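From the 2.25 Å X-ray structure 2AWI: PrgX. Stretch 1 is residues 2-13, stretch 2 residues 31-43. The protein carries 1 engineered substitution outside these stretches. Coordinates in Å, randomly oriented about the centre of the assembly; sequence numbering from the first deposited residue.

Stretch 1 2-13: FKIGSVLKQIRQ
Stretch 2 31-43: VYIKVEADSRPIS

Stretch 1 is helical from I4 to Q13 (phi/psi near -62/-43), with K3 (-98/54) at its N-cap position. Stretch 2 continues an earlier helix through E36; A37 (-88/-4) and D38 (66/36) close it in a Schellman motif, with D38 N to V35 O at 3.1 Å and S39 N to K34 O at 2.9 Å. The helix axes cross at 101°, 8.4 Å apart at closest approach. The crossing is tightest where G5 CA lies 3.9 Å from E36 CA and donates a CA-H...O contact to V35 O (3.1 Å, 152° at H). Glycine suits this position because an ideal CB would lie 1.7 Å from V35 O.

D38 (chi1 m) points toward the start of helix 4-13, where amides are free: G5 N to D38 OD2 is 2.9 Å and S6 N to D38 OD1 3.2 Å, both weak hydrogen bonds by angle.

E36 (m, t, chi3 -34°) fits among G5, L8, K9 and R12. R12 (t, t, p, chi4 71°) meets it in a buried, bidentate salt bridge, R12 NE to E36 OE2 2.6 Å (173°) and R12 NH2 to E36 OE1 2.7 Å. Y32 OH also donates to E36 OE2 (2.6 Å).

Apolar packing adds L8 CD1 to I42 CD1 and I4 CD1 to I42 CG2, each 4.0 Å. Together the stretches bury 498 Å².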

ATOM      1  N   PHE A   2      12.671 -13.572  52.402  1.00 54.60           N
ATOM      2  CA  PHE A   2      12.133 -14.446  51.318  1.00 56.74           C
ATOM      3  C   PHE A   2      11.588 -15.767  51.869  1.00 57.44           C
ATOM      4  O   PHE A   2      12.131 -16.332  52.820  1.00 56.04           O
ATOM      5  CB  PHE A   2      13.221 -14.742  50.275  1.00 61.16           C
ATOM      6  CG  PHE A   2      13.887 -13.514  49.722  1.00 61.94           C
ATOM      7  CD1 PHE A   2      14.974 -12.941  50.378  1.00 66.03           C
ATOM      8  CD2 PHE A   2      13.415 -12.913  48.558  1.00 66.43           C
ATOM      9  CE1 PHE A   2      15.582 -11.783  49.885  1.00 71.29           C
ATOM     10  CE2 PHE A   2      14.013 -11.754  48.055  1.00 70.21           C
ATOM     11  CZ  PHE A   2      15.099 -11.190  48.720  1.00 71.41           C
ATOM     12  N   LYS A   3      10.512 -16.251  51.256  1.00 57.65           N
ATOM     13  CA  LYS A   3       9.879 -17.503  51.660  1.00 57.02           C
ATOM     14  C   LYS A   3      10.354 -18.637  50.750  1.00 53.55           C
ATOM     15  O   LYS A   3       9.541 -19.344  50.151  1.00 53.64           O
ATOM     16  CB  LYS A   3       8.358 -17.362  51.562  1.00 82.71           C
ATOM     17  CG  LYS A   3       7.905 -16.793  50.223  1.00 84.60           C
ATOM     18  CD  LYS A   3       6.393 -16.691  50.101  1.00 83.65           C
ATOM     19  CE  LYS A   3       6.007 -16.064  48.764  1.00 84.60           C
ATOM     20  NZ  LYS A   3       4.531 -16.008  48.549  1.00 82.37           N
ATOM     21  N   ILE A   4      11.670 -18.805  50.649  1.00 35.98           N
ATOM     22  CA  ILE A   4      12.248 -19.841  49.800  1.00 33.13           C
ATOM     23  C   ILE A   4      11.884 -21.254  50.244  1.00 32.62           C
ATOM     24  O   ILE A   4      11.488 -22.087  49.428  1.00 33.33           O
ATOM     25  CB  ILE A   4      13.789 -19.727  49.742  1.00 34.29           C
ATOM     26  CG1 ILE A   4      14.195 -18.406  49.086  1.00 33.23           C
ATOM     27  CG2 ILE A   4      14.362 -20.883  48.956  1.00 29.16           C
ATOM     28  CD1 ILE A   4      15.693 -18.162  49.062  1.00 36.08           C
ATOM     29  N   GLY A   5      12.023 -21.527  51.536  1.00 39.48           N
ATOM     30  CA  GLY A   5      11.701 -22.848  52.042  1.00 38.95           C
ATOM     31  C   GLY A   5      10.259 -23.239  51.789  1.00 38.49           C
ATOM     32  O   GLY A   5       9.971 -24.363  51.375  1.00 39.48           O
ATOM     33  N   SER A   6       9.340 -22.312  52.030  1.00 35.67           N
ATOM     34  CA  SER A   6       7.929 -22.608  51.827  1.00 34.91           C
ATOM     35  C   SER A   6       7.644 -22.872  50.352  1.00 33.71           C
ATOM     36  O   SER A   6       6.767 -23.671  50.013  1.00 32.56           O
ATOM     37  CB  SER A   6       7.059 -21.458  52.335  1.00 41.38           C
ATOM     38  OG  SER A   6       7.042 -20.399  51.405  1.00 40.22           O
ATOM     39  N   VAL A   7       8.381 -22.205  49.470  1.00 36.12           N
ATOM     40  CA  VAL A   7       8.193 -22.421  48.042  1.00 34.42           C
ATOM     41  C   VAL A   7       8.694 -23.821  47.680  1.00 35.90           C
ATOM     42  O   VAL A   7       8.064 -24.524  46.885  1.00 35.71           O
ATOM     43  CB  VAL A   7       8.937 -21.351  47.204  1.00 32.26           C
ATOM     44  CG1 VAL A   7       8.988 -21.772  45.739  1.00 30.49           C
ATOM     45  CG2 VAL A   7       8.211 -20.004  47.324  1.00 31.21           C
ATOM     46  N   LEU A   8       9.820 -24.226  48.268  1.00 29.04           N
ATOM     47  CA  LEU A   8      10.370 -25.560  48.023  1.00 28.81           C
ATOM     48  C   LEU A   8       9.357 -26.627  48.460  1.00 29.86           C
ATOM     49  O   LEU A   8       9.192 -27.651  47.793  1.00 29.10           O
ATOM     50  CB  LEU A   8      11.683 -25.759  48.788  1.00 29.36           C
ATOM     51  CG  LEU A   8      12.914 -25.001  48.280  1.00 28.87           C
ATOM     52  CD1 LEU A   8      14.099 -25.331  49.164  1.00 28.60           C
ATOM     53  CD2 LEU A   8      13.215 -25.384  46.834  1.00 16.98           C
ATOM     54  N   LYS A   9       8.674 -26.376  49.577  1.00 29.61           N
ATOM     55  CA  LYS A   9       7.673 -27.311  50.082  1.00 30.27           C
ATOM     56  C   LYS A   9       6.500 -27.407  49.108  1.00 30.79           C
ATOM     57  O   LYS A   9       6.074 -28.502  48.738  1.00 29.79           O
ATOM     58  CB  LYS A   9       7.181 -26.853  51.452  1.00 37.00           C
ATOM     59  CG  LYS A   9       6.167 -27.775  52.101  1.00 41.45           C
ATOM     60  CD  LYS A   9       5.850 -27.308  53.515  1.00 41.50           C
ATOM     61  CE  LYS A   9       4.933 -28.279  54.236  1.00 44.68           C
ATOM     62  NZ  LYS A   9       4.671 -27.851  55.638  1.00 49.81           N
ATOM     63  N   GLN A  10       5.984 -26.250  48.698  1.00 30.70           N
ATOM     64  CA  GLN A  10       4.874 -26.193  47.754  1.00 32.46           C
ATOM     65  C   GLN A  10       5.205 -27.002  46.498  1.00 28.87           C
ATOM     66  O   GLN A  10       4.435 -27.866  46.082  1.00 30.14           O
ATOM     67  CB  GLN A  10       4.591 -24.742  47.345  1.00 61.67           C
ATOM     68  CG  GLN A  10       3.670 -24.622  46.130  1.00 64.35           C
ATOM     69  CD  GLN A  10       3.949 -23.393  45.265  1.00 71.30           C
ATOM     70  OE1 GLN A  10       3.434 -23.281  44.149  1.00 68.26           O
ATOM     71  NE2 GLN A  10       4.760 -22.473  45.776  1.00 73.34           N
ATOM     72  N   ILE A  11       6.359 -26.709  45.901  1.00 15.87           N
ATOM     73  CA  ILE A  11       6.795 -27.376  44.678  1.00 15.93           C
ATOM     74  C   ILE A  11       7.065 -28.855  44.917  1.00 15.34           C
ATOM     75  O   ILE A  11       6.593 -29.707  44.161  1.00 15.12           O
ATOM     76  CB  ILE A  11       8.076 -26.700  44.097  1.00 27.73           C
ATOM     77  CG1 ILE A  11       7.843 -25.193  43.940  1.00 23.39           C
ATOM     78  CG2 ILE A  11       8.424 -27.302  42.736  1.00 29.28           C
ATOM     79  CD1 ILE A  11       9.054 -24.408  43.440  1.00 25.54           C
ATOM     80  N   ARG A  12       7.818 -29.160  45.969  1.00 24.74           N
ATOM     81  CA  ARG A  12       8.124 -30.545  46.300  1.00 26.16           C
ATOM     82  C   ARG A  12       6.854 -31.397  46.440  1.00 26.97           C
ATOM     83  O   ARG A  12       6.778 -32.501  45.898  1.00 27.67           O
ATOM     84  CB  ARG A  12       8.939 -30.619  47.597  1.00 27.68           C
ATOM     85  CG  ARG A  12       9.110 -32.037  48.119  1.00 28.76           C
ATOM     86  CD  ARG A  12       9.945 -32.102  49.383  1.00 21.71           C
ATOM     87  NE  ARG A  12       9.311 -31.465  50.537  1.00 23.65           N
ATOM     88  CZ  ARG A  12       8.251 -31.942  51.188  1.00 20.29           C
ATOM     89  NH1 ARG A  12       7.676 -33.081  50.812  1.00 11.67           N
ATOM     90  NH2 ARG A  12       7.768 -31.278  52.229  1.00 15.21           N
ATOM     91  N   GLN A  13       5.853 -30.887  47.150  1.00 30.89           N
ATOM     92  CA  GLN A  13       4.617 -31.645  47.332  1.00 26.75           C
ATOM     93  C   GLN A  13       3.746 -31.687  46.084  1.00 25.75           C
ATOM     94  O   GLN A  13       3.021 -32.652  45.872  1.00 26.11           O
ATOM     95  CB  GLN A  13       3.824 -31.099  48.524  1.00 31.72           C
ATOM     96  CG  GLN A  13       4.607 -31.182  49.824  1.00 34.30           C
ATOM     97  CD  GLN A  13       3.772 -30.860  51.035  1.00 34.28           C
ATOM     98  OE1 GLN A  13       3.041 -29.873  51.051  1.00 42.43           O
ATOM     99  NE2 GLN A  13       3.884 -31.686  52.066  1.00 38.63           N
ATOM    100  N   VAL A  31      17.853 -30.661  59.568  1.00 43.43           N
ATOM    101  CA  VAL A  31      18.135 -29.338  59.021  1.00 41.15           C
ATOM    102  C   VAL A  31      17.212 -28.978  57.858  1.00 41.28           C
ATOM    103  O   VAL A  31      16.769 -27.838  57.744  1.00 39.64           O
ATOM    104  CB  VAL A  31      19.595 -29.220  58.542  1.00 53.49           C
ATOM    105  CG1 VAL A  31      19.808 -27.874  57.851  1.00 49.60           C
ATOM    106  CG2 VAL A  31      20.544 -29.354  59.725  1.00 46.42           C
ATOM    107  N   TYR A  32      16.916 -29.944  56.998  1.00 40.58           N
ATOM    108  CA  TYR A  32      16.050 -29.665  55.870  1.00 39.54           C
ATOM    109  C   TYR A  32      14.667 -29.231  56.321  1.00 42.10           C
ATOM    110  O   TYR A  32      14.037 -28.398  55.671  1.00 43.41           O
ATOM    111  CB  TYR A  32      15.928 -30.879  54.946  1.00 38.00           C
ATOM    112  CG  TYR A  32      15.044 -30.589  53.752  1.00 38.14           C
ATOM    113  CD1 TYR A  32      13.682 -30.875  53.778  1.00 36.66           C
ATOM    114  CD2 TYR A  32      15.559 -29.943  52.628  1.00 32.81           C
ATOM    115  CE1 TYR A  32      12.854 -30.516  52.717  1.00 35.66           C
ATOM    116  CE2 TYR A  32      14.743 -29.575  51.566  1.00 35.77           C
ATOM    117  CZ  TYR A  32      13.393 -29.861  51.612  1.00 32.82           C
ATOM    118  OH  TYR A  32      12.591 -29.477  50.556  1.00 29.08           O
ATOM    119  N   ILE A  33      14.192 -29.797  57.427  1.00 40.99           N
ATOM    120  CA  ILE A  33      12.876 -29.443  57.949  1.00 39.45           C
ATOM    121  C   ILE A  33      12.861 -27.973  58.341  1.00 38.74           C
ATOM    122  O   ILE A  33      11.879 -27.270  58.112  1.00 39.61           O
ATOM    123  CB  ILE A  33      12.499 -30.313  59.178  1.00 51.90           C
ATOM    124  CG1 ILE A  33      12.235 -31.749  58.720  1.00 53.08           C
ATOM    125  CG2 ILE A  33      11.261 -29.745  59.883  1.00 48.28           C
ATOM    126  CD1 ILE A  33      11.806 -32.687  59.825  1.00 50.41           C
ATOM    127  N   LYS A  34      13.955 -27.509  58.933  1.00 41.90           N
ATOM    128  CA  LYS A  34      14.048 -26.112  59.337  1.00 41.89           C
ATOM    129  C   LYS A  34      14.039 -25.216  58.103  1.00 40.84           C
ATOM    130  O   LYS A  34      13.468 -24.123  58.121  1.00 43.13           O
ATOM    131  CB  LYS A  34      15.317 -25.876  60.163  1.00 56.56           C
ATOM    132  CG  LYS A  34      15.281 -26.529  61.538  1.00 56.86           C
ATOM    133  CD  LYS A  34      16.528 -26.220  62.354  1.00 57.90           C
ATOM    134  CE  LYS A  34      16.444 -26.852  63.739  1.00 58.48           C
ATOM    135  NZ  LYS A  34      17.680 -26.647  64.544  1.00 64.81           N
ATOM    136  N   VAL A  35      14.666 -25.693  57.029  1.00 40.35           N
ATOM    137  CA  VAL A  35      14.714 -24.955  55.774  1.00 38.23           C
ATOM    138  C   VAL A  35      13.315 -24.745  55.198  1.00 38.94           C
ATOM    139  O   VAL A  35      12.995 -23.642  54.758  1.00 36.69           O
ATOM    140  CB  VAL A  35      15.570 -25.687  54.721  1.00 32.40           C
ATOM    141  CG1 VAL A  35      15.308 -25.104  53.342  1.00 29.24           C
ATOM    142  CG2 VAL A  35      17.048 -25.555  55.068  1.00 33.36           C
ATOM    143  N   GLU A  36      12.481 -25.786  55.198  1.00 37.37           N
ATOM    144  CA  GLU A  36      11.129 -25.648  54.650  1.00 39.56           C
ATOM    145  C   GLU A  36      10.229 -24.835  55.564  1.00 39.88           C
ATOM    146  O   GLU A  36       9.187 -24.337  55.140  1.00 41.20           O
ATOM    147  CB  GLU A  36      10.475 -27.014  54.391  1.00 39.52           C
ATOM    148  CG  GLU A  36      11.092 -27.822  53.260  1.00 38.96           C
ATOM    149  CD  GLU A  36      10.155 -28.911  52.735  1.00 38.97           C
ATOM    150  OE1 GLU A  36       9.382 -29.481  53.532  1.00 40.73           O
ATOM    151  OE2 GLU A  36      10.199 -29.211  51.524  1.00 30.86           O
ATOM    152  N   ALA A  37      10.626 -24.709  56.823  1.00 54.25           N
ATOM    153  CA  ALA A  37       9.844 -23.938  57.776  1.00 55.47           C
ATOM    154  C   ALA A  37      10.285 -22.478  57.696  1.00 57.01           C
ATOM    155  O   ALA A  37       9.715 -21.607  58.352  1.00 57.78           O
ATOM    156  CB  ALA A  37      10.053 -24.481  59.183  1.00 35.90           C
ATOM    157  N   ASP A  38      11.301 -22.224  56.876  1.00 58.46           N
ATOM    158  CA  ASP A  38      11.840 -20.882  56.692  1.00 59.70           C
ATOM    159  C   ASP A  38      12.488 -20.373  57.977  1.00 58.57           C
ATOM    160  O   ASP A  38      12.417 -19.185  58.293  1.00 58.26           O
ATOM    161  CB  ASP A  38      10.734 -19.913  56.246  1.00 57.30           C
ATOM    162  CG  ASP A  38      10.240 -20.195  54.832  1.00 60.96           C
ATOM    163  OD1 ASP A  38       9.055 -20.557  54.667  1.00 61.73           O
ATOM    164  OD2 ASP A  38      11.043 -20.048  53.885  1.00 53.48           O
ATOM    165  N   SER A  39      13.125 -21.282  58.707  1.00 47.88           N
ATOM    166  CA  SER A  39      13.783 -20.936  59.958  1.00 46.60           C
ATOM    167  C   SER A  39      15.267 -21.278  59.921  1.00 46.09           C
ATOM    168  O   SER A  39      15.914 -21.434  60.956  1.00 44.45           O
ATOM    169  CB  SER A  39      13.101 -21.653  61.128  1.00 59.20           C
ATOM    170  OG  SER A  39      13.068 -23.055  60.935  1.00 60.98           O
ATOM    171  N   ARG A  40      15.804 -21.397  58.715  1.00 58.25           N
ATOM    172  CA  ARG A  40      17.218 -21.691  58.543  1.00 58.15           C
ATOM    173  C   ARG A  40      17.630 -21.205  57.166  1.00 57.36           C
ATOM    174  O   ARG A  40      17.105 -21.666  56.152  1.00 58.83           O
ATOM    175  CB  ARG A  40      17.485 -23.195  58.670  1.00 41.23           C
ATOM    176  CG  ARG A  40      18.973 -23.550  58.711  1.00 45.59           C
ATOM    177  CD  ARG A  40      19.401 -24.389  57.514  1.00 52.21           C
ATOM    178  NE  ARG A  40      20.855 -24.442  57.371  1.00 58.35           N
ATOM    179  CZ  ARG A  40      21.493 -25.016  56.354  1.00 57.93           C
ATOM    180  NH1 ARG A  40      22.818 -25.010  56.307  1.00 55.86           N
ATOM    181  NH2 ARG A  40      20.808 -25.600  55.381  1.00 58.96           N
ATOM    182  N   PRO A  41      18.569 -20.251  57.110  1.00 54.05           N
ATOM    183  CA  PRO A  41      19.026 -19.725  55.823  1.00 51.98           C
ATOM    184  C   PRO A  41      19.505 -20.840  54.897  1.00 51.16           C
ATOM    185  O   PRO A  41      20.116 -21.812  55.344  1.00 51.63           O
ATOM    186  CB  PRO A  41      20.159 -18.780  56.220  1.00 70.58           C
ATOM    187  CG  PRO A  41      19.747 -18.308  57.575  1.00 70.49           C
ATOM    188  CD  PRO A  41      19.265 -19.584  58.224  1.00 70.58           C
ATOM    189  N   ILE A  42      19.220 -20.691  53.611  1.00 42.09           N
ATOM    190  CA  ILE A  42      19.627 -21.670  52.622  1.00 40.32           C
ATOM    191  C   ILE A  42      20.716 -21.043  51.753  1.00 40.83           C
ATOM    192  O   ILE A  42      20.615 -19.885  51.349  1.00 40.32           O
ATOM    193  CB  ILE A  42      18.412 -22.107  51.764  1.00 31.12           C
ATOM    194  CG1 ILE A  42      18.857 -23.067  50.660  1.00 32.56           C
ATOM    195  CG2 ILE A  42      17.717 -20.881  51.180  1.00 29.61           C
ATOM    196  CD1 ILE A  42      17.702 -23.642  49.855  1.00 31.18           C
ATOM    197  N   SER A  43      21.775 -21.796  51.486  1.00 32.12           N
ATOM    198  CA  SER A  43      22.861 -21.282  50.672  1.00 32.97           C
ATOM    199  C   SER A  43      22.468 -21.333  49.195  1.00 33.08           C
ATOM    200  O   SER A  43      21.592 -22.106  48.802  1.00 33.63           O
ATOM    201  CB  SER A  43      24.117 -22.114  50.899  1.00 29.07           C
ATOM    202  OG  SER A  43      24.117 -23.238  50.044  1.00 31.53           O
TER